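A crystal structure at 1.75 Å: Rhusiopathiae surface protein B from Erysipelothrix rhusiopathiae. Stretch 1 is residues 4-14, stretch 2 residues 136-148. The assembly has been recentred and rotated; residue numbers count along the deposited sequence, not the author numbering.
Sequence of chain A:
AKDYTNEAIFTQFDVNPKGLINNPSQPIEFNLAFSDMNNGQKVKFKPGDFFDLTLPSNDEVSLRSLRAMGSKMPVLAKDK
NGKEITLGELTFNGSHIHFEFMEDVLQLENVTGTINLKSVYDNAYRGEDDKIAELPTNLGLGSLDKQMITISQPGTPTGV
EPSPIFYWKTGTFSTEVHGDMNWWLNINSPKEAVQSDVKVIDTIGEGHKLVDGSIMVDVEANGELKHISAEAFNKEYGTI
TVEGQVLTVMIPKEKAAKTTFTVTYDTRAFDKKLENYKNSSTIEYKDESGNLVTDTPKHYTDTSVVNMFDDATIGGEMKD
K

Stretch 1, residues 4-14: YTNEAIFTQFD
Stretch 2, residues 136-148: PTNLGLGSLDKQM

Stretch 1 opens with a type I turn from Tyr4 to Glu7, closed by Glu7 N to Tyr4 O at 3.0 Å, then runs through a loop into a strand that holds residues 12-14. Stretch 2 has no regular helix or strand; it is a chain of turns whose CA atoms advance in the same sense as those of stretch 1, with Asn6 nearest Gly142 (4.8 Å between CA atoms), Ala8 nearest Ser143 (5.4 Å), Phe10 nearest Leu144 (7.5 Å) and Asp14 nearest Gln147 (7.7 Å). Together they bury 699 Å².

Stretch 2 begins by pairing with its own end: Thr137 N donates to Gln147 O and Gln147 N to Thr137 O, both at 2.9 Å. Thr137 (chi1 t) also accepts Leu139 N at OG1, 2.9 Å away, while its O lies at the edge of the Phe13 ring, 3.4 Å from CE2. Asn138 (chi1 p) starts a type I' turn that Leu141 N closes on Asn138 O at 2.9 Å. Its side chain staples the loop, OD1 accepting Gly140 N at 2.9 Å and ND2 donating to Leu144 O at 3.3 Å.

The turn places Leu139 at phi/psi 54/22, with its CB toward stretch 1 and CD1 3.8 Å from Phe13 CE1. Gly140 follows at 85/-2, where a CB would jam against the preceding carbonyl; the backbone itself calls for glycine.

Leu141 (m, t) starts sideways, but its end reaches in. CD1 sits over one face of the Phe10 ring, 3.9 Å from the centroid and 8° off the normal, and CD2 lies 3.8 Å from Phe10 CZ. Its CA makes a CA-H...O contact with Thr5 O at 3.5 Å. A type I turn then runs to Leu144, whose N donates to Leu141 O at 3.0 Å.

Within this turn Gly142 N donates to Asn6 OD1 at 2.9 Å, the angle at hydrogen being 144°. Asn6 (chi1 m, chi2 -63°) brings its amide in from a sideways CB. An ideal CB on Gly142 would be 2.6 Å from that OD1, a clash, so glycine keeps the approach open.

Ser143 (p) points toward stretch 1, its small CB 3.9 Å from Ala8 CA and its OG at the edge of the Phe10 ring. Water 1 accepts from Ser143 N (3.0 Å) and donates to Thr5 O (2.7 Å) and Glu7 O (2.9 Å); water 2 joins Ser143 OG (2.7 Å) to Phe10 O (2.9 Å).

Leu144 (m, t) packs against both phenylalanines: CD2 is 3.9 Å from Phe10 CB, while CD1 touches both, 4.1 Å from Phe10 CB and 3.7 Å from Phe13 CB. Phe13 (chi1 t, chi2 49°) points toward stretch 2 and loses 152 Å², the largest share, its flat ring fitting among Leu139, Leu144 and the backbone.

Asp145 and Lys146 lead outward to Gln147 (m, t, chi3 42°), which points toward stretch 1 and donates from NE2 to Phe13 O at 2.7 Å, giving that strand carbonyl a side-chain donor. Met148 lies beyond the contact.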

# COMPACT_ATOMS: atom_id res chain seq x y z
N TYR A 4 -19.53 -4.16 -21.94
CA TYR A 4 -20.37 -4.74 -20.89
C TYR A 4 -20.43 -3.95 -19.58
O TYR A 4 -20.99 -4.43 -18.60
CB TYR A 4 -19.91 -6.17 -20.58
CG TYR A 4 -20.34 -7.17 -21.62
CD1 TYR A 4 -19.56 -7.41 -22.75
CD2 TYR A 4 -21.54 -7.87 -21.48
CE1 TYR A 4 -19.97 -8.32 -23.72
CE2 TYR A 4 -21.96 -8.77 -22.44
CZ TYR A 4 -21.17 -9.00 -23.56
OH TYR A 4 -21.60 -9.88 -24.52
N THR A 5 -19.88 -2.74 -19.57
CA THR A 5 -19.87 -1.93 -18.36
C THR A 5 -21.21 -1.81 -17.63
O THR A 5 -21.27 -1.97 -16.41
CB THR A 5 -19.34 -0.51 -18.68
OG1 THR A 5 -18.00 -0.62 -19.18
CG2 THR A 5 -19.33 0.35 -17.41
N ASN A 6 -22.28 -1.54 -18.35
CA ASN A 6 -23.57 -1.42 -17.69
C ASN A 6 -24.49 -2.62 -17.86
O ASN A 6 -25.67 -2.55 -17.52
CB ASN A 6 -24.27 -0.14 -18.14
CG ASN A 6 -23.54 1.10 -17.66
OD1 ASN A 6 -23.44 1.34 -16.45
ND2 ASN A 6 -23.03 1.89 -18.59
N GLU A 7 -23.94 -3.71 -18.39
CA GLU A 7 -24.70 -4.95 -18.57
C GLU A 7 -24.77 -5.68 -17.23
O GLU A 7 -23.92 -5.47 -16.36
CB GLU A 7 -24.02 -5.85 -19.60
CG GLU A 7 -24.19 -5.40 -21.02
CD GLU A 7 -25.64 -5.43 -21.46
OE1 GLU A 7 -26.37 -4.48 -21.14
OE2 GLU A 7 -26.05 -6.42 -22.10
N ALA A 8 -25.76 -6.55 -17.07
CA ALA A 8 -25.96 -7.30 -15.83
C ALA A 8 -25.18 -8.61 -15.77
O ALA A 8 -25.76 -9.67 -15.54
CB ALA A 8 -27.44 -7.57 -15.62
N ILE A 9 -23.86 -8.54 -15.97
CA ILE A 9 -23.02 -9.74 -15.94
C ILE A 9 -22.20 -9.86 -14.67
O ILE A 9 -21.46 -10.83 -14.49
CB ILE A 9 -22.03 -9.78 -17.15
CG1 ILE A 9 -21.17 -8.51 -17.17
CG2 ILE A 9 -22.80 -9.91 -18.45
CD1 ILE A 9 -19.94 -8.64 -18.03
N PHE A 10 -22.35 -8.89 -13.77
CA PHE A 10 -21.60 -8.87 -12.53
C PHE A 10 -22.35 -9.53 -11.38
O PHE A 10 -23.35 -9.01 -10.89
CB PHE A 10 -21.21 -7.43 -12.22
CG PHE A 10 -20.53 -6.76 -13.38
CD1 PHE A 10 -21.25 -5.98 -14.27
CD2 PHE A 10 -19.18 -6.98 -13.63
CE1 PHE A 10 -20.65 -5.44 -15.41
CE2 PHE A 10 -18.56 -6.45 -14.76
CZ PHE A 10 -19.30 -5.68 -15.65
N THR A 11 -21.83 -10.68 -10.97
CA THR A 11 -22.42 -11.51 -9.92
C THR A 11 -21.97 -11.23 -8.48
O THR A 11 -22.59 -11.73 -7.54
CB THR A 11 -22.14 -12.99 -10.20
OG1 THR A 11 -20.73 -13.23 -10.16
CG2 THR A 11 -22.67 -13.38 -11.57
N GLN A 12 -20.92 -10.45 -8.30
CA GLN A 12 -20.43 -10.14 -6.96
C GLN A 12 -19.71 -8.81 -6.92
O GLN A 12 -19.05 -8.42 -7.88
CB GLN A 12 -19.49 -11.25 -6.47
CG GLN A 12 -20.16 -12.60 -6.23
CD GLN A 12 -19.19 -13.68 -5.81
OE1 GLN A 12 -17.98 -13.47 -5.75
NE2 GLN A 12 -19.72 -14.87 -5.52
N PHE A 13 -19.84 -8.10 -5.80
CA PHE A 13 -19.18 -6.81 -5.64
C PHE A 13 -19.04 -6.46 -4.17
O PHE A 13 -20.02 -6.45 -3.43
CB PHE A 13 -19.98 -5.72 -6.36
CG PHE A 13 -19.43 -4.34 -6.16
CD1 PHE A 13 -18.07 -4.08 -6.33
CD2 PHE A 13 -20.27 -3.29 -5.77
CE1 PHE A 13 -17.56 -2.81 -6.12
CE2 PHE A 13 -19.75 -2.01 -5.56
CZ PHE A 13 -18.40 -1.77 -5.73
N ASP A 14 -17.81 -6.16 -3.75
CA ASP A 14 -17.57 -5.81 -2.36
C ASP A 14 -16.36 -4.91 -2.18
O ASP A 14 -15.39 -4.99 -2.93
CB ASP A 14 -17.39 -7.09 -1.54
CG ASP A 14 -17.50 -6.85 -0.05
OD1 ASP A 14 -18.40 -6.09 0.36
OD2 ASP A 14 -16.69 -7.43 0.70
N PRO A 136 -19.66 6.93 -2.12
CA PRO A 136 -20.41 5.71 -2.44
C PRO A 136 -20.13 5.35 -3.89
O PRO A 136 -19.99 6.24 -4.73
CB PRO A 136 -21.85 6.12 -2.17
CG PRO A 136 -21.85 7.58 -2.45
CD PRO A 136 -20.56 8.06 -1.86
N THR A 137 -20.03 4.06 -4.19
CA THR A 137 -19.71 3.68 -5.55
C THR A 137 -20.11 2.26 -5.96
O THR A 137 -20.27 1.36 -5.12
CB THR A 137 -18.17 3.82 -5.77
OG1 THR A 137 -17.84 3.63 -7.15
CG2 THR A 137 -17.43 2.76 -4.94
N ASN A 138 -20.30 2.08 -7.26
CA ASN A 138 -20.60 0.78 -7.85
C ASN A 138 -19.58 0.63 -8.98
O ASN A 138 -19.79 -0.11 -9.93
CB ASN A 138 -22.04 0.72 -8.40
CG ASN A 138 -22.36 1.85 -9.36
OD1 ASN A 138 -21.47 2.52 -9.87
ND2 ASN A 138 -23.66 2.05 -9.61
N LEU A 139 -18.47 1.35 -8.84
CA LEU A 139 -17.38 1.36 -9.83
C LEU A 139 -17.87 1.71 -11.23
O LEU A 139 -17.21 1.38 -12.22
CB LEU A 139 -16.67 0.00 -9.86
CG LEU A 139 -15.80 -0.33 -8.65
CD1 LEU A 139 -15.13 -1.68 -8.85
CD2 LEU A 139 -14.75 0.77 -8.46
N GLY A 140 -19.01 2.37 -11.31
CA GLY A 140 -19.55 2.75 -12.60
C GLY A 140 -20.38 1.67 -13.28
O GLY A 140 -20.92 1.89 -14.36
N LEU A 141 -20.47 0.51 -12.65
CA LEU A 141 -21.25 -0.60 -13.22
C LEU A 141 -22.71 -0.39 -12.82
O LEU A 141 -23.13 -0.73 -11.70
CB LEU A 141 -20.70 -1.92 -12.69
CG LEU A 141 -19.18 -2.08 -12.88
CD1 LEU A 141 -18.68 -3.35 -12.18
CD2 LEU A 141 -18.84 -2.13 -14.36
N GLY A 142 -23.47 0.18 -13.74
CA GLY A 142 -24.87 0.50 -13.51
C GLY A 142 -25.83 -0.56 -12.99
O GLY A 142 -26.86 -0.23 -12.41
N SER A 143 -25.50 -1.83 -13.20
CA SER A 143 -26.36 -2.93 -12.75
C SER A 143 -26.21 -3.20 -11.26
O SER A 143 -27.05 -3.88 -10.65
CB SER A 143 -26.02 -4.21 -13.51
OG SER A 143 -24.71 -4.64 -13.19
N LEU A 144 -25.14 -2.68 -10.67
CA LEU A 144 -24.88 -2.91 -9.26
C LEU A 144 -25.33 -1.79 -8.34
O LEU A 144 -25.33 -0.61 -8.73
CB LEU A 144 -23.39 -3.15 -9.04
CG LEU A 144 -22.75 -4.27 -9.86
CD1 LEU A 144 -21.25 -4.30 -9.58
CD2 LEU A 144 -23.39 -5.61 -9.51
N ASP A 145 -25.72 -2.15 -7.12
CA ASP A 145 -26.11 -1.17 -6.13
C ASP A 145 -24.81 -0.58 -5.59
O ASP A 145 -23.81 -1.28 -5.47
CB ASP A 145 -26.88 -1.82 -4.98
CG ASP A 145 -28.19 -2.45 -5.42
OD1 ASP A 145 -28.84 -1.90 -6.34
OD2 ASP A 145 -28.59 -3.48 -4.84
N LYS A 146 -24.82 0.71 -5.29
CA LYS A 146 -23.62 1.35 -4.76
C LYS A 146 -23.37 0.95 -3.32
O LYS A 146 -24.31 0.66 -2.57
CB LYS A 146 -23.75 2.87 -4.84
CG LYS A 146 -23.92 3.42 -6.24
CD LYS A 146 -24.00 4.94 -6.22
CE LYS A 146 -24.25 5.52 -7.61
NZ LYS A 146 -24.28 7.01 -7.60
N GLN A 147 -22.10 0.91 -2.94
CA GLN A 147 -21.72 0.59 -1.58
C GLN A 147 -20.99 1.82 -1.06
O GLN A 147 -20.22 2.44 -1.79
CB GLN A 147 -20.82 -0.65 -1.54
CG GLN A 147 -21.59 -1.95 -1.73
CD GLN A 147 -20.72 -3.18 -1.54
OE1 GLN A 147 -19.90 -3.24 -0.64
NE2 GLN A 147 -20.92 -4.17 -2.40
N MET A 148 -21.24 2.18 0.20
CA MET A 148 -20.62 3.37 0.77
C MET A 148 -19.17 3.20 1.18
O MET A 148 -18.76 2.17 1.70
CB MET A 148 -21.42 3.87 1.98
CG MET A 148 -20.75 5.02 2.77
SD MET A 148 -20.79 6.68 2.02
CE MET A 148 -19.84 6.48 0.65
O HOH W 1 -23.42 -2.95 -15.06
O HOH W 2 -24.87 -7.34 -12.75